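Local coordinates for beta-N-acetylglucosaminidase-like protein Glycoside hydrolase family 20 (PDB 6YHH), which probably removes terminal N-acetylhexosamine residues from chitin-derived oligosaccharides, as a family 20 beta-N-acetylglucosaminidase of a bacterial chitin-utilising system, at residues R50-R55 with F131-S136; Y94-K99 with L121-N126; V511-I516 with A557-P562; L617-K622 with A658-S663. All blocks are in the same frame, centred on the assembly; numbering follows the deposited sequence.

Interaction 1 (R50-R55 with F131-S136); sequences RRLDGR and FYFPVS
F131 and F133 meet R55 and L52 where helix 40-56 packs on strand 131-140, a helix-on-sheet contact in the alpha/beta domain that accompanies the catalytic barrel of family 20 hydrolases. The contact is sparse, with one ring meeting a backbone oxygen and another a leucine methyl. From F131 the CB points toward the helix, and CG lies anti to the carbonyl carbon (chi1 -68°), which carries the ring across to the last turn. There CE1 comes to 3.8 Å from the carbonyl O of R55, and CZ, at the end of the ring, to 3.5 Å from the same R55 O; this is an oblique van der Waals approach, with no hydrogen bond between the segments. The guanidinium of R55 leads away and forms a salt bridge with E500, and it is the carbonyl of R55, not its side chain, that meets the ring. P611 of the second subunit also packs on F131, placing the ring beside the dimer interface. Two residues along the strand, F133 touches L52 and also L120 of the neighbouring helix 110-123. A single methyl closes the apolar part of the contact, with L52 CD1 lying 4.3 Å from F133 CZ.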
loop_
_atom_site.group_PDB
_atom_site.type_symbol
_atom_site.label_atom_id
_atom_site.label_comp_id
_atom_site.label_asym_id
_atom_site.label_seq_id
_atom_site.Cartn_x
_atom_site.Cartn_y
_atom_site.Cartn_z
ATOM N N ARG A 50 16.722 7.074 -8.052
ATOM C CA ARG A 50 15.910 5.873 -7.998
ATOM C C ARG A 50 14.643 6.004 -8.811
ATOM O O ARG A 50 14.285 5.113 -9.605
ATOM C CB ARG A 50 15.573 5.455 -6.574
ATOM C CG ARG A 50 16.743 5.094 -5.655
ATOM C CD ARG A 50 17.364 3.746 -6.106
ATOM N NE ARG A 50 18.316 3.872 -7.177
ATOM C CZ ARG A 50 19.574 4.317 -7.067
ATOM N NH1 ARG A 50 20.016 4.766 -5.876
ATOM N NH2 ARG A 50 20.336 4.342 -8.129
ATOM N N ARG A 51 13.952 7.150 -8.668
ATOM C CA ARG A 51 12.727 7.338 -9.406
ATOM C C ARG A 51 12.977 7.421 -10.924
ATOM O O ARG A 51 12.268 6.809 -11.737
ATOM C CB ARG A 51 11.985 8.573 -8.925
ATOM C CG ARG A 51 11.433 8.396 -7.535
ATOM C CD ARG A 51 11.113 9.688 -6.838
ATOM N NE ARG A 51 10.096 10.463 -7.473
ATOM C CZ ARG A 51 9.869 11.757 -7.250
ATOM N NH1 ARG A 51 10.694 12.450 -6.501
ATOM N NH2 ARG A 51 8.829 12.365 -7.834
ATOM N N LEU A 52 13.985 8.170 -11.299
ATOM C CA LEU A 52 14.344 8.258 -12.708
ATOM C C LEU A 52 14.670 6.916 -13.326
ATOM O O LEU A 52 14.255 6.619 -14.431
ATOM C CB LEU A 52 15.529 9.248 -12.850
ATOM C CG LEU A 52 15.960 9.530 -14.264
ATOM C CD1 LEU A 52 14.822 10.106 -15.119
ATOM C CD2 LEU A 52 17.183 10.433 -14.305
ATOM N N ASP A 53 15.428 6.113 -12.600
ATOM C CA ASP A 53 15.787 4.763 -13.058
ATOM C C ASP A 53 14.553 3.907 -13.192
ATOM O O ASP A 53 14.400 3.126 -14.140
ATOM C CB ASP A 53 16.785 4.120 -12.105
ATOM C CG ASP A 53 17.816 3.191 -12.843
ATOM O OD1 ASP A 53 17.739 2.990 -14.050
ATOM O OD2 ASP A 53 18.705 2.733 -12.102
ATOM N N GLY A 54 13.620 4.034 -12.231
ATOM C CA GLY A 54 12.397 3.244 -12.335
ATOM C C GLY A 54 11.589 3.540 -13.607
ATOM O O GLY A 54 10.901 2.694 -14.145
ATOM N N ARG A 55 11.659 4.781 -14.070
ATOM C CA ARG A 55 10.942 5.151 -15.266
ATOM C C ARG A 55 11.620 4.787 -16.567
ATOM O O ARG A 55 10.958 4.740 -17.625
ATOM C CB ARG A 55 10.733 6.675 -15.282
ATOM C CG ARG A 55 9.986 7.270 -14.137
ATOM C CD ARG A 55 9.682 8.715 -14.328
ATOM N NE ARG A 55 9.153 9.312 -13.125
ATOM C CZ ARG A 55 8.745 10.558 -13.004
ATOM N NH1 ARG A 55 8.674 11.320 -14.099
ATOM N NH2 ARG A 55 8.300 10.994 -11.851
ATOM N N PHE A 131 15.152 8.055 -23.890
ATOM C CA PHE A 131 14.670 9.061 -22.979
ATOM C C PHE A 131 15.520 10.286 -23.084
ATOM O O PHE A 131 16.762 10.187 -23.208
ATOM C CB PHE A 131 14.717 8.504 -21.505
ATOM C CG PHE A 131 13.707 7.396 -21.296
ATOM C CD1 PHE A 131 12.434 7.721 -20.951
ATOM C CD2 PHE A 131 14.054 6.027 -21.418
ATOM C CE1 PHE A 131 11.412 6.758 -20.778
ATOM C CE2 PHE A 131 13.059 5.050 -21.274
ATOM C CZ PHE A 131 11.761 5.409 -20.940
ATOM N N TYR A 132 14.891 11.445 -22.944
ATOM C CA TYR A 132 15.632 12.674 -23.063
ATOM C C TYR A 132 15.005 13.818 -22.318
ATOM O O TYR A 132 13.858 13.710 -21.935
ATOM C CB TYR A 132 15.810 12.994 -24.521
ATOM C CG TYR A 132 14.643 13.169 -25.316
ATOM C CD1 TYR A 132 14.064 14.433 -25.467
ATOM C CD2 TYR A 132 14.054 12.076 -26.022
ATOM C CE1 TYR A 132 12.926 14.632 -26.245
ATOM C CE2 TYR A 132 12.874 12.292 -26.782
ATOM C CZ TYR A 132 12.352 13.573 -26.922
ATOM O OH TYR A 132 11.197 13.834 -27.657
ATOM N N PHE A 133 15.752 14.916 -22.134
ATOM C CA PHE A 133 15.229 16.150 -21.567
ATOM C C PHE A 133 15.457 17.250 -22.589
ATOM O O PHE A 133 16.501 17.307 -23.207
ATOM C CB PHE A 133 15.937 16.563 -20.312
ATOM C CG PHE A 133 15.924 15.543 -19.194
ATOM C CD1 PHE A 133 14.806 15.365 -18.425
ATOM C CD2 PHE A 133 17.070 14.828 -18.852
ATOM C CE1 PHE A 133 14.830 14.496 -17.387
ATOM C CE2 PHE A 133 17.088 13.951 -17.774
ATOM C CZ PHE A 133 15.953 13.796 -17.053
ATOM N N PRO A 134 14.428 18.026 -22.879
ATOM C CA PRO A 134 14.595 19.104 -23.856
ATOM C C PRO A 134 15.512 20.202 -23.321
ATOM O O PRO A 134 15.499 20.571 -22.154
ATOM C CB PRO A 134 13.171 19.574 -24.094
ATOM C CG PRO A 134 12.504 19.292 -22.808
ATOM C CD PRO A 134 13.053 17.988 -22.352
ATOM N N VAL A 135 16.383 20.692 -24.196
ATOM C CA VAL A 135 17.237 21.834 -23.915
ATOM C C VAL A 135 16.272 22.998 -23.608
ATOM O O VAL A 135 15.359 23.256 -24.406
ATOM C CB VAL A 135 18.152 22.133 -25.153
ATOM C CG1 VAL A 135 18.822 23.511 -25.045
ATOM C CG2 VAL A 135 19.241 21.106 -25.192
ATOM N N SER A 136 16.498 23.629 -22.455
ATOM C CA SER A 136 15.518 24.569 -21.896
ATOM C C SER A 136 16.110 25.286 -20.691
ATOM O O SER A 136 17.086 24.801 -20.058
ATOM C CB SER A 136 14.256 23.765 -21.489
ATOM O OG SER A 136 14.623 22.730 -20.576
#

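Interaction 2 (Y94-K99 with L121-N126); sequences YSLDVK and LQLLQN
L123, near the C-terminal end of helix 110-123, meets L96 and V98 of strand 94-99 in a small, wholly apolar contact that illustrates how one methyl can serve two strand residues. L123 CD1 lies 3.9 Å from L96 CD2 and, equally, 3.9 Å from V98 CG2. Both pairs approach tip to tip, since all three side chains leave their backbones toward the opposing segment. L96 and V98 are alternate residues and therefore rise from the same face of the strand, while D97 between them points away. In L96 the CG is anti to the backbone N (chi1 168°), which brings the fork, and with it CD2, up to the leucine methyl. In V98 it is CG2, anti to the carbonyl carbon, that does the touching, while CG1 stands anti to the nitrogen. The backbones stay well apart, V98 CA and L123 CA being 9.8 Å from each other, so the side chains alone span the gap. L7 packs on L123 as well, and I103 and I105 of strand 102-107 adjoin L96. The contact thus lays the end of helix 110-123 on the mixed sheet of this domain, in which strand 94-99 runs antiparallel between strands 102-107 and 131-140.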
loop_
_atom_site.group_PDB
_atom_site.type_symbol
_atom_site.label_atom_id
_atom_site.label_comp_id
_atom_site.label_asym_id
_atom_site.label_seq_id
_atom_site.Cartn_x
_atom_site.Cartn_y
_atom_site.Cartn_z
ATOM N N TYR A 94 14.725 28.323 -7.563
ATOM C CA TYR A 94 15.767 27.533 -8.205
ATOM C C TYR A 94 15.761 27.890 -9.657
ATOM O O TYR A 94 14.752 28.450 -10.166
ATOM C CB TYR A 94 15.574 25.989 -8.038
ATOM C CG TYR A 94 14.332 25.480 -8.765
ATOM C CD1 TYR A 94 13.053 25.565 -8.164
ATOM C CD2 TYR A 94 14.397 25.033 -10.069
ATOM C CE1 TYR A 94 11.921 25.193 -8.863
ATOM C CE2 TYR A 94 13.276 24.668 -10.765
ATOM C CZ TYR A 94 12.037 24.765 -10.206
ATOM O OH TYR A 94 10.944 24.464 -11.013
ATOM N N SER A 95 16.885 27.548 -10.327
ATOM C CA SER A 95 16.933 27.521 -11.789
ATOM C C SER A 95 17.398 26.143 -12.241
ATOM O O SER A 95 18.114 25.439 -11.520
ATOM C CB SER A 95 17.867 28.584 -12.394
ATOM O OG SER A 95 19.146 28.312 -11.941
ATOM N N LEU A 96 16.857 25.747 -13.351
ATOM C CA LEU A 96 17.120 24.483 -13.986
ATOM C C LEU A 96 17.457 24.749 -15.435
ATOM O O LEU A 96 16.685 25.301 -16.175
ATOM C CB LEU A 96 15.841 23.555 -13.892
ATOM C CG LEU A 96 15.843 22.299 -14.757
ATOM C CD1 LEU A 96 17.040 21.435 -14.326
ATOM C CD2 LEU A 96 14.534 21.511 -14.593
ATOM N N ASP A 97 18.683 24.374 -15.789
ATOM C CA ASP A 97 19.191 24.585 -17.126
ATOM C C ASP A 97 19.609 23.241 -17.724
ATOM O O ASP A 97 20.497 22.579 -17.149
ATOM C CB ASP A 97 20.432 25.462 -17.000
ATOM C CG ASP A 97 21.090 25.671 -18.347
ATOM O OD1 ASP A 97 20.392 26.065 -19.261
ATOM O OD2 ASP A 97 22.276 25.363 -18.498
ATOM N N VAL A 98 18.972 22.891 -18.804
ATOM C CA VAL A 98 19.216 21.696 -19.569
ATOM C C VAL A 98 19.934 22.150 -20.867
ATOM O O VAL A 98 19.367 22.885 -21.729
ATOM C CB VAL A 98 17.958 20.917 -19.957
ATOM C CG1 VAL A 98 18.354 19.685 -20.712
ATOM C CG2 VAL A 98 17.153 20.551 -18.693
ATOM N N LYS A 99 21.180 21.684 -20.977
ATOM C CA LYS A 99 21.913 21.802 -22.232
ATOM C C LYS A 99 22.154 20.438 -22.807
ATOM O O LYS A 99 21.903 19.426 -22.117
ATOM C CB LYS A 99 23.262 22.523 -22.035
ATOM C CG LYS A 99 23.087 23.976 -21.551
ATOM C CD LYS A 99 23.878 24.996 -22.352
ATOM N N LEU A 121 12.166 15.720 -13.272
ATOM C CA LEU A 121 11.410 14.489 -13.579
ATOM C C LEU A 121 10.274 14.743 -14.521
ATOM O O LEU A 121 9.996 13.921 -15.410
ATOM C CB LEU A 121 10.915 13.883 -12.279
ATOM C CG LEU A 121 12.004 13.236 -11.431
ATOM C CD1 LEU A 121 11.470 12.895 -10.049
ATOM C CD2 LEU A 121 12.589 12.005 -12.144
ATOM N N GLN A 122 9.595 15.892 -14.339
ATOM C CA GLN A 122 8.464 16.202 -15.228
ATOM C C GLN A 122 8.868 16.577 -16.594
ATOM O O GLN A 122 8.060 16.401 -17.534
ATOM C CB GLN A 122 7.621 17.298 -14.609
ATOM C CG GLN A 122 6.890 16.873 -13.329
ATOM C CD GLN A 122 6.026 18.001 -12.759
ATOM O OE1 GLN A 122 6.226 19.179 -13.074
ATOM N NE2 GLN A 122 5.087 17.643 -11.864
ATOM N N LEU A 123 10.132 16.973 -16.754
ATOM C CA LEU A 123 10.615 17.313 -18.079
ATOM C C LEU A 123 11.001 16.136 -18.930
ATOM O O LEU A 123 11.197 16.259 -20.159
ATOM C CB LEU A 123 11.859 18.224 -17.983
ATOM C CG LEU A 123 11.834 19.722 -17.959
ATOM C CD1 LEU A 123 13.321 20.185 -18.060
ATOM C CD2 LEU A 123 10.987 20.337 -19.106
ATOM N N LEU A 124 11.125 14.966 -18.307
ATOM C CA LEU A 124 11.477 13.699 -19.040
ATOM C C LEU A 124 10.595 13.421 -20.171
ATOM O O LEU A 124 9.333 13.447 -20.028
ATOM C CB LEU A 124 11.481 12.523 -18.070
ATOM C CG LEU A 124 12.036 11.195 -18.668
ATOM C CD1 LEU A 124 13.495 11.294 -18.996
ATOM C CD2 LEU A 124 11.640 10.099 -17.668
ATOM N N GLN A 125 11.191 13.184 -21.332
ATOM C CA GLN A 125 10.506 12.831 -22.553
ATOM C C GLN A 125 11.066 11.501 -23.056
ATOM O O GLN A 125 12.097 11.016 -22.586
ATOM C CB GLN A 125 10.684 13.905 -23.650
ATOM C CG GLN A 125 10.311 15.313 -23.208
ATOM C CD GLN A 125 8.905 15.506 -22.753
ATOM O OE1 GLN A 125 8.640 16.224 -21.723
ATOM N NE2 GLN A 125 7.984 15.058 -23.545
ATOM N N ASN A 126 10.382 10.946 -24.047
ATOM C CA ASN A 126 10.913 9.781 -24.766
ATOM C C ASN A 126 10.371 9.763 -26.177
ATOM O O ASN A 126 9.345 10.417 -26.448
ATOM C CB ASN A 126 10.574 8.454 -24.043
ATOM C CG ASN A 126 9.095 8.241 -23.821
ATOM O OD1 ASN A 126 8.348 7.833 -24.794
ATOM N ND2 ASN A 126 8.665 8.313 -22.484
#

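Interaction 3 (V511-I516 with A557-P562)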
loop_
_atom_site.group_PDB
_atom_site.type_symbol
_atom_site.label_atom_id
_atom_site.label_comp_id
_atom_site.label_asym_id
_atom_site.label_seq_id
_atom_site.Cartn_x
_atom_site.Cartn_y
_atom_site.Cartn_z
ATOM N N VAL A 511 -9.140 -2.901 -6.939
ATOM C CA VAL A 511 -9.420 -3.718 -5.850
ATOM C C VAL A 511 -10.908 -3.652 -5.478
ATOM O O VAL A 511 -11.582 -4.688 -5.252
ATOM C CB VAL A 511 -8.622 -3.315 -4.604
ATOM C CG1 VAL A 511 -9.039 -4.148 -3.413
ATOM C CG2 VAL A 511 -7.122 -3.444 -4.897
ATOM N N ILE A 512 -11.414 -2.424 -5.386
ATOM C CA ILE A 512 -12.838 -2.203 -5.082
ATOM C C ILE A 512 -13.714 -2.804 -6.177
ATOM O O ILE A 512 -14.692 -3.481 -5.882
ATOM C CB ILE A 512 -13.147 -0.729 -4.868
ATOM C CG1 ILE A 512 -12.464 -0.291 -3.540
ATOM C CG2 ILE A 512 -14.629 -0.482 -4.739
ATOM C CD1 ILE A 512 -12.314 1.216 -3.446
ATOM N N LEU A 513 -13.316 -2.641 -7.429
ATOM C CA LEU A 513 -14.139 -3.141 -8.545
ATOM C C LEU A 513 -14.158 -4.685 -8.521
ATOM O O LEU A 513 -15.174 -5.291 -8.757
ATOM C CB LEU A 513 -13.680 -2.614 -9.868
ATOM C CG LEU A 513 -13.938 -1.145 -9.953
ATOM C CD1 LEU A 513 -13.384 -0.719 -11.307
ATOM C CD2 LEU A 513 -15.352 -0.642 -9.808
ATOM N N ARG A 514 -13.019 -5.303 -8.186
ATOM C CA ARG A 514 -13.004 -6.797 -8.027
ATOM C C ARG A 514 -13.906 -7.246 -6.903
ATOM O O ARG A 514 -14.677 -8.232 -7.062
ATOM C CB ARG A 514 -11.590 -7.331 -7.877
ATOM C CG ARG A 514 -10.848 -7.426 -9.222
ATOM C CD ARG A 514 -9.466 -8.077 -9.007
ATOM N NE ARG A 514 -8.475 -7.206 -8.345
ATOM C CZ ARG A 514 -7.721 -6.276 -8.926
ATOM N NH1 ARG A 514 -7.862 -5.980 -10.200
ATOM N NH2 ARG A 514 -6.881 -5.566 -8.196
ATOM N N ASN A 515 -13.914 -6.518 -5.801
ATOM C CA ASN A 515 -14.827 -6.838 -4.708
ATOM C C ASN A 515 -16.294 -6.753 -5.210
ATOM O O ASN A 515 -17.099 -7.643 -4.957
ATOM C CB ASN A 515 -14.597 -5.863 -3.550
ATOM C CG ASN A 515 -15.550 -6.157 -2.419
ATOM O OD1 ASN A 515 -15.554 -7.273 -1.897
ATOM N ND2 ASN A 515 -16.364 -5.147 -2.031
ATOM N N ILE A 516 -16.625 -5.668 -5.870
ATOM C CA ILE A 516 -17.962 -5.460 -6.344
ATOM C C ILE A 516 -18.406 -6.562 -7.362
ATOM O O ILE A 516 -19.546 -7.051 -7.266
ATOM C CB ILE A 516 -18.102 -4.068 -6.982
ATOM C CG1 ILE A 516 -17.992 -3.038 -5.897
ATOM C CG2 ILE A 516 -19.354 -3.896 -7.799
ATOM C CD1 ILE A 516 -17.823 -1.640 -6.549
ATOM N N ALA A 557 -19.571 3.667 -4.913
ATOM C CA ALA A 557 -19.241 5.082 -4.708
ATOM C C ALA A 557 -17.761 5.309 -4.366
ATOM O O ALA A 557 -17.184 6.320 -4.748
ATOM C CB ALA A 557 -20.102 5.696 -3.630
ATOM N N ASP A 558 -17.172 4.310 -3.688
ATOM C CA ASP A 558 -15.772 4.364 -3.282
ATOM C C ASP A 558 -14.810 4.182 -4.423
ATOM O O ASP A 558 -13.692 4.619 -4.317
ATOM C CB ASP A 558 -15.551 3.340 -2.174
ATOM C CG ASP A 558 -16.548 3.543 -1.099
ATOM O OD1 ASP A 558 -16.519 4.675 -0.509
ATOM O OD2 ASP A 558 -17.368 2.662 -0.826
ATOM N N ALA A 559 -15.257 3.596 -5.551
ATOM C CA ALA A 559 -14.486 3.496 -6.783
ATOM C C ALA A 559 -14.655 4.632 -7.730
ATOM O O ALA A 559 -13.853 4.811 -8.646
ATOM C CB ALA A 559 -14.913 2.187 -7.502
ATOM N N CYS A 560 -15.637 5.504 -7.458
ATOM C CA CYS A 560 -15.873 6.654 -8.313
ATOM C C CYS A 560 -15.234 7.959 -7.793
ATOM O O CYS A 560 -14.959 8.113 -6.558
ATOM C CB CYS A 560 -17.380 6.904 -8.508
ATOM S SG CYS A 560 -18.226 5.562 -9.346
ATOM N N THR A 561 -14.957 8.861 -8.768
ATOM C CA THR A 561 -14.344 10.138 -8.456
ATOM C C THR A 561 -15.003 11.242 -9.228
ATOM O O THR A 561 -15.631 10.947 -10.229
ATOM C CB THR A 561 -12.829 10.081 -8.772
ATOM O OG1 THR A 561 -12.626 9.423 -10.038
ATOM C CG2 THR A 561 -12.143 9.213 -7.745
ATOM N N PRO A 562 -14.817 12.532 -8.860
ATOM C CA PRO A 562 -15.299 13.634 -9.732
ATOM C C PRO A 562 -14.536 13.696 -11.043
ATOM O O PRO A 562 -13.578 12.960 -11.246
ATOM C CB PRO A 562 -14.990 14.911 -8.933
ATOM C CG PRO A 562 -14.371 14.451 -7.645
ATOM C CD PRO A 562 -14.055 13.025 -7.712
#
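A559 CB sits against two consecutive residues of helix 507-517, a worked case of a small side chain letting helical segments come close. L513 CD2 approaches this methyl to 3.7 Å, and I512 CG2 to 3.9 Å. I512 also reaches past the alanine with its longer branch: CG1 is anti to the carbonyl carbon (chi1 -69°), and the extended chain delivers CD1 to 3.8 Å from the backbone O of D558 and 4.1 Å from D558 CB. The isoleucine therefore straddles the D558-A559 step, its CG2 branch on the alanine and its CD1 end on the aspartate. No hydrogen bond joins the segments. The small methyl is consistent with the close approach of I512 CA and A559 CA, which stand 6.2 Å apart.

The second shell fixes the short helix 556-559 in place. D558 turns its carboxylate to other partners, OD1 forming a salt bridge with R540 while OD2 accepts a hydrogen bond from L555 N. The carbonyl oxygens of A557 and C560 are both bonded by the guanidinium of R463, which ties the end of this turn to the rest of the chain. L513 is in turn backed by V525, N526 and T529 of helix 523-529. On another flank of helix 507-517, R514 forms a salt bridge with E499 of the second subunit. What results is plain helix-to-helix packing in the largely helical region beyond the last parallel barrel strand, 443-450, with an alanine of a short, weakly bonded helical turn seated against a regular helix whose neighbouring residues join the dimer interface.

Interaction 4 (L617-K622 with A658-S663); sequences LPLSKK and ADVELS
Helix 617-634 begins alongside the short strand 660-662, its first turn approaching closely enough to put L619 CA 7.9 Å from L662 CA. L619 points toward the strand and carries the contact from the helix side, both of its methyls being engaged. With CG anti to the backbone N (chi1 -167°), the fork opens over the strand: CD1 meets L662 CD1 at 3.6 Å, while CD2 meets V660 CG2 at 3.7 Å. The leucines slide past each other in opposite directions, overlapping along their branches, so that L619 CG also lies 3.7 Å from L662 CG. V660 instead meets L619 at an oblique angle and offers just the one methyl. With an alanine in place of L619, L662 CD1 and V660 CG2 would probably lose the methyls they pack on, and a gap would be likely to open between helix and strand.

F528 of helix 523-529 and C532 touch both leucines, enlarging the apolar cluster. The intervening E661 starts away from the helix; its carboxylate forms salt bridges with K536 and K655. Backbone hydrogen bonds link D659 with L535, E661 with E533 and S663 with V531, pairing this strand with 532-534. The whole is helix-on-sheet packing on a two-stranded antiparallel ribbon, joining helix 617-634 to the pair 532-534 and 660-662.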
loop_
_atom_site.group_PDB
_atom_site.type_symbol
_atom_site.label_atom_id
_atom_site.label_comp_id
_atom_site.label_asym_id
_atom_site.label_seq_id
_atom_site.Cartn_x
_atom_site.Cartn_y
_atom_site.Cartn_z
ATOM N N LEU A 617 -27.391 -1.353 -10.927
ATOM C CA LEU A 617 -28.204 -1.740 -12.123
ATOM C C LEU A 617 -29.279 -0.717 -12.473
ATOM O O LEU A 617 -29.542 -0.468 -13.659
ATOM C CB LEU A 617 -28.809 -3.163 -11.934
ATOM C CG LEU A 617 -27.803 -4.324 -11.958
ATOM C CD1 LEU A 617 -28.586 -5.599 -11.851
ATOM C CD2 LEU A 617 -26.860 -4.318 -13.171
ATOM N N PRO A 618 -29.997 -0.131 -11.489
ATOM C CA PRO A 618 -31.050 0.787 -11.906
ATOM C C PRO A 618 -30.493 1.998 -12.649
ATOM O O PRO A 618 -31.117 2.535 -13.603
ATOM C CB PRO A 618 -31.686 1.230 -10.583
ATOM C CG PRO A 618 -31.417 0.027 -9.669
ATOM C CD PRO A 618 -30.040 -0.412 -10.038
ATOM N N LEU A 619 -29.274 2.405 -12.294
ATOM C CA LEU A 619 -28.675 3.571 -12.834
ATOM C C LEU A 619 -28.146 3.275 -14.250
ATOM O O LEU A 619 -28.343 4.057 -15.213
ATOM C CB LEU A 619 -27.527 4.092 -11.911
ATOM C CG LEU A 619 -27.031 5.513 -12.237
ATOM C CD1 LEU A 619 -28.093 6.556 -12.062
ATOM C CD2 LEU A 619 -25.791 5.910 -11.362
ATOM N N SER A 620 -27.541 2.115 -14.425
ATOM C CA SER A 620 -26.997 1.734 -15.725
ATOM C C SER A 620 -28.160 1.430 -16.664
ATOM O O SER A 620 -28.086 1.721 -17.844
ATOM C CB SER A 620 -25.998 0.583 -15.657
ATOM O OG SER A 620 -26.568 -0.676 -15.146
ATOM N N LYS A 621 -29.286 0.926 -16.126
ATOM C CA LYS A 621 -30.473 0.706 -16.975
ATOM C C LYS A 621 -31.043 2.021 -17.418
ATOM O O LYS A 621 -31.340 2.227 -18.627
ATOM C CB LYS A 621 -31.517 -0.099 -16.246
ATOM C CG LYS A 621 -32.838 -0.077 -17.004
ATOM C CD LYS A 621 -33.858 -1.017 -16.443
ATOM C CE LYS A 621 -35.215 -0.862 -17.160
ATOM N NZ LYS A 621 -35.105 -0.985 -18.620
ATOM N N LYS A 622 -31.149 3.016 -16.521
ATOM C CA LYS A 622 -31.607 4.330 -16.912
ATOM C C LYS A 622 -30.774 4.982 -18.014
ATOM O O LYS A 622 -31.301 5.570 -19.013
ATOM C CB LYS A 622 -31.758 5.240 -15.696
ATOM C CG LYS A 622 -32.885 4.850 -14.773
ATOM C CD LYS A 622 -32.796 5.429 -13.353
ATOM C CE LYS A 622 -33.988 4.825 -12.564
ATOM N NZ LYS A 622 -34.206 5.378 -11.201
ATOM N N ALA A 658 -26.734 4.020 -5.143
ATOM C CA ALA A 658 -25.296 3.748 -4.868
ATOM C C ALA A 658 -24.524 4.970 -4.401
ATOM O O ALA A 658 -23.297 4.933 -4.384
ATOM C CB ALA A 658 -24.625 3.034 -5.996
ATOM N N ASP A 659 -25.207 6.066 -4.009
ATOM C CA ASP A 659 -24.539 7.295 -3.623
ATOM C C ASP A 659 -23.610 7.809 -4.698
ATOM O O ASP A 659 -22.609 8.411 -4.429
ATOM C CB ASP A 659 -23.829 7.113 -2.242
ATOM C CG ASP A 659 -24.808 7.174 -1.060
ATOM O OD1 ASP A 659 -25.959 7.708 -1.236
ATOM O OD2 ASP A 659 -24.511 6.635 0.051
ATOM N N VAL A 660 -24.038 7.649 -5.950
ATOM C CA VAL A 660 -23.365 8.308 -7.042
ATOM C C VAL A 660 -24.425 8.977 -7.937
ATOM O O VAL A 660 -25.629 8.721 -7.776
ATOM C CB VAL A 660 -22.555 7.345 -7.933
ATOM C CG1 VAL A 660 -21.472 6.654 -7.140
ATOM C CG2 VAL A 660 -23.436 6.286 -8.586
ATOM N N GLU A 661 -23.921 9.753 -8.888
ATOM C CA GLU A 661 -24.696 10.392 -9.904
ATOM C C GLU A 661 -24.064 10.194 -11.258
ATOM O O GLU A 661 -22.868 10.026 -11.418
ATOM C CB GLU A 661 -24.824 11.868 -9.590
ATOM C CG GLU A 661 -23.547 12.687 -9.653
ATOM C CD GLU A 661 -23.634 14.061 -9.058
ATOM O OE1 GLU A 661 -24.564 14.306 -8.271
ATOM O OE2 GLU A 661 -22.734 14.909 -9.325
ATOM N N LEU A 662 -24.924 10.198 -12.275
ATOM C CA LEU A 662 -24.474 10.206 -13.662
ATOM C C LEU A 662 -24.097 11.609 -14.136
ATOM O O LEU A 662 -24.933 12.505 -14.157
ATOM C CB LEU A 662 -25.576 9.651 -14.616
ATOM C CG LEU A 662 -25.846 8.155 -14.589
ATOM C CD1 LEU A 662 -27.191 7.841 -15.284
ATOM C CD2 LEU A 662 -24.693 7.380 -15.180
ATOM N N SER A 663 -22.827 11.828 -14.426
ATOM C CA SER A 663 -22.362 13.173 -14.715
ATOM C C SER A 663 -22.375 13.483 -16.200
ATOM O O SER A 663 -21.808 14.442 -16.647
ATOM C CB SER A 663 -20.983 13.395 -14.083
ATOM O OG SER A 663 -20.042 12.435 -14.545
#

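All four contacts are buried, and none has a hydrogen bond between its two segments, yet their settings differ. Interactions 1 and 2 share one sheet of the N-terminal domain: their centres are 8 Å apart, and strand 131-140 pairs with both 94-99 and 125-126. Interaction 1 mixes ring and carbonyl oxygen, whereas interaction 2 is purely aliphatic. Interactions 3 and 4 lie 14 Å apart between centres in the C-terminal region and also touch, A557 and C560 packing on V660. Interaction 4 buries the largest area of the four. Interactions 1 and 3 reach the second subunit, interaction 2 does so through N126, and interaction 4 not at all.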